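Long-range contact in polyketide biosynthesis enoyl-CoA isomerase PksI (Bacillus subtilis, PDB 4Q1K), which decarboxylates the 3-methylglutaconyl group tethered to the synthase PksL to a 3-methylcrotonyl group during biosynthesis of the antibiotic bacillaene: residues I28-S32 with P67-A71. The protein carries 1 engineered substitution. Residues are numbered along the deposited sequence; the frame is centred on the assembly and turned at random.
Sequences IEIES and PKYKA
The carboxylate of E29 receives both Y69 and K68, side chains that reach across from the loop leading into strand 71-75. Y69 OH donates to E29 OE1 at 2.5 Å, a short bond that arrives on the anti side of the oxygen, 29° out of the carboxylate plane. K68 NZ closes a salt bridge with the same group, 3.1 Å from E29 OE2 and 3.2 Å from E29 OE1; both are weak as hydrogen bonds, so the lysine probably acts mainly through its charge. OE1 is thus shared between phenol and ammonium, and the nearby positive charge would be expected to stabilise the ionised carboxylate. The glutamate crosses both partners at about a right angle, its carboxylate turned 70° from the tyrosine ring, while its CG lies at the ring edge, 3.9 Å from Y69 CE1.

K68 and Y69 also pack on each other. The lysine runs extended over one ring face, with K68 CG 3.9 Å above the ring centre. E29 is held out toward them by a CG anti to the backbone N (chi1 -176°) and an extended chain beyond it. S32 O approaches the far end of the same lysine, 3.6 Å from K68 CE. A water links the main chains, donating to S32 O at 2.8 Å and to K68 O at 2.9 Å.

Strand 25-31 ends in a classic beta bulge, I30 and E31 together standing opposite I34 of strand 34-39, and S32 comes directly after it. Y69 is buried against I35 and I114, and its carbonyl oxygen accepts a hydrogen bond from R220. The contact thus ties the end of edge strand 25-31, across antiparallel strand 34-39, to the loop between helix 50-65 and strand 71-75 in the crotonase-like fold, with helix 220-252 alongside that loop.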
ATOM      1  N   ILE B  28      30.673   2.751 -14.946  1.00 29.91           N
ATOM      2  CA  ILE B  28      31.292   4.043 -14.821  1.00 30.58           C
ATOM      3  C   ILE B  28      31.238   4.455 -13.348  1.00 28.71           C
ATOM      4  O   ILE B  28      30.165   4.511 -12.760  1.00 26.23           O
ATOM      5  CB  ILE B  28      30.556   5.127 -15.651  1.00 36.07           C
ATOM      6  CG1 ILE B  28      30.629   4.861 -17.142  1.00 41.73           C
ATOM      7  CG2 ILE B  28      31.245   6.470 -15.407  1.00 37.79           C
ATOM      8  CD1 ILE B  28      29.991   5.982 -17.972  1.00 41.80           C
ATOM      9  N   GLU B  29      32.387   4.794 -12.763  1.00 28.92           N
ATOM     10  CA  GLU B  29      32.417   5.468 -11.481  1.00 29.00           C
ATOM     11  C   GLU B  29      32.096   6.937 -11.772  1.00 31.01           C
ATOM     12  O   GLU B  29      32.889   7.663 -12.338  1.00 36.87           O
ATOM     13  CB  GLU B  29      33.820   5.253 -10.858  1.00 30.69           C
ATOM     14  CG  GLU B  29      34.047   5.784  -9.467  1.00 36.67           C
ATOM     15  CD  GLU B  29      35.351   5.227  -8.816  1.00 42.29           C
ATOM     16  OE1 GLU B  29      35.529   3.971  -8.779  1.00 35.74           O
ATOM     17  OE2 GLU B  29      36.170   6.082  -8.340  1.00 47.93           O
ATOM     18  N   ILE B  30      30.897   7.357 -11.432  1.00 26.98           N
ATOM     19  CA  ILE B  30      30.385   8.751 -11.623  1.00 29.83           C
ATOM     20  C   ILE B  30      31.007   9.672 -10.636  1.00 27.42           C
ATOM     21  O   ILE B  30      31.334  10.795 -10.961  1.00 30.65           O
ATOM     22  CB  ILE B  30      28.824   8.852 -11.391  1.00 32.88           C
ATOM     23  CG1 ILE B  30      28.000   7.994 -12.372  1.00 38.25           C
ATOM     24  CG2 ILE B  30      28.280  10.310 -11.423  1.00 38.04           C
ATOM     25  CD1 ILE B  30      28.489   8.072 -13.798  1.00 35.46           C
ATOM     26  N   GLU B  31      31.146   9.262  -9.389  1.00 25.66           N
ATOM     27  CA  GLU B  31      31.888  10.116  -8.430  1.00 28.95           C
ATOM     28  C   GLU B  31      32.646   9.025  -7.695  1.00 29.51           C
ATOM     29  O   GLU B  31      32.416   7.839  -7.941  1.00 24.71           O
ATOM     30  CB  GLU B  31      30.939  10.751  -7.414  1.00 33.90           C
ATOM     31  CG  GLU B  31      29.773  11.503  -7.996  1.00 39.98           C
ATOM     32  CD  GLU B  31      30.003  12.978  -8.023  1.00 49.56           C
ATOM     33  OE1 GLU B  31      30.868  13.372  -8.836  1.00 59.30           O
ATOM     34  OE2 GLU B  31      29.314  13.729  -7.248  1.00 45.16           O
ATOM     35  N   SER B  32      33.429   9.424  -6.726  1.00 24.87           N
ATOM     36  CA  SER B  32      34.190   8.509  -5.950  1.00 25.94           C
ATOM     37  C   SER B  32      33.364   7.398  -5.283  1.00 24.26           C
ATOM     38  O   SER B  32      33.861   6.255  -5.098  1.00 25.48           O
ATOM     39  CB  SER B  32      34.954   9.354  -4.879  1.00 27.27           C
ATOM     40  OG  SER B  32      35.522   8.447  -3.954  1.00 36.11           O
ATOM     41  N   PRO B  67      34.193  -2.547  -1.724  1.00 30.25           N
ATOM     42  CA  PRO B  67      33.185  -1.974  -0.806  1.00 29.51           C
ATOM     43  C   PRO B  67      33.444  -0.520  -0.471  1.00 28.47           C
ATOM     44  O   PRO B  67      33.550  -0.195   0.689  1.00 30.73           O
ATOM     45  CB  PRO B  67      33.300  -2.856   0.474  1.00 30.51           C
ATOM     46  CG  PRO B  67      34.740  -3.403   0.438  1.00 31.44           C
ATOM     47  CD  PRO B  67      35.122  -3.488  -1.017  1.00 31.37           C
ATOM     48  N   LYS B  68      33.498   0.365  -1.472  1.00 26.78           N
ATOM     49  CA  LYS B  68      33.729   1.789  -1.267  1.00 25.60           C
ATOM     50  C   LYS B  68      32.577   2.603  -1.768  1.00 22.55           C
ATOM     51  O   LYS B  68      32.562   3.768  -1.501  1.00 25.04           O
ATOM     52  CB  LYS B  68      34.956   2.285  -2.047  1.00 28.53           C
ATOM     53  CG  LYS B  68      34.872   2.168  -3.543  1.00 30.90           C
ATOM     54  CD  LYS B  68      36.040   3.006  -4.087  1.00 34.26           C
ATOM     55  CE  LYS B  68      35.879   3.345  -5.560  1.00 34.95           C
ATOM     56  NZ  LYS B  68      36.974   4.267  -5.958  1.00 32.61           N
ATOM     57  N   TYR B  69      31.630   1.968  -2.509  1.00 23.33           N
ATOM     58  CA  TYR B  69      30.564   2.700  -3.145  1.00 21.16           C
ATOM     59  C   TYR B  69      29.432   2.873  -2.135  1.00 20.72           C
ATOM     60  O   TYR B  69      29.241   2.068  -1.244  1.00 20.69           O
ATOM     61  CB  TYR B  69      29.999   2.064  -4.402  1.00 19.95           C
ATOM     62  CG  TYR B  69      31.058   2.026  -5.455  1.00 24.02           C
ATOM     63  CD1 TYR B  69      31.535   3.212  -6.023  1.00 23.85           C
ATOM     64  CD2 TYR B  69      31.687   0.821  -5.764  1.00 24.60           C
ATOM     65  CE1 TYR B  69      32.562   3.178  -6.955  1.00 26.56           C
ATOM     66  CE2 TYR B  69      32.685   0.779  -6.721  1.00 29.74           C
ATOM     67  CZ  TYR B  69      33.115   1.979  -7.287  1.00 30.33           C
ATOM     68  OH  TYR B  69      34.108   1.958  -8.242  1.00 30.81           O
ATOM     69  N   LYS B  70      28.712   3.976  -2.283  1.00 20.25           N
ATOM     70  CA  LYS B  70      27.527   4.261  -1.460  1.00 19.31           C
ATOM     71  C   LYS B  70      26.185   4.055  -2.201  1.00 20.88           C
ATOM     72  O   LYS B  70      25.104   3.872  -1.545  1.00 19.71           O
ATOM     73  CB  LYS B  70      27.597   5.751  -0.970  1.00 18.65           C
ATOM     74  CG  LYS B  70      28.682   5.882   0.171  1.00 19.68           C
ATOM     75  CD  LYS B  70      29.012   7.351   0.440  1.00 20.04           C
ATOM     76  CE  LYS B  70      30.082   7.472   1.548  1.00 18.48           C
ATOM     77  NZ  LYS B  70      30.129   8.948   1.804  1.00 20.00           N
ATOM     78  N   ALA B  71      26.234   4.142  -3.535  1.00 18.61           N
ATOM     79  CA  ALA B  71      24.987   3.982  -4.303  1.00 17.49           C
ATOM     80  C   ALA B  71      25.342   3.411  -5.641  1.00 18.48           C
ATOM     81  O   ALA B  71      26.361   3.776  -6.236  1.00 19.87           O
ATOM     82  CB  ALA B  71      24.316   5.370  -4.552  1.00 18.37           C
TER
HETATM   83  O   HOH W   1      34.351   5.854  -2.377  1.00 24.76           O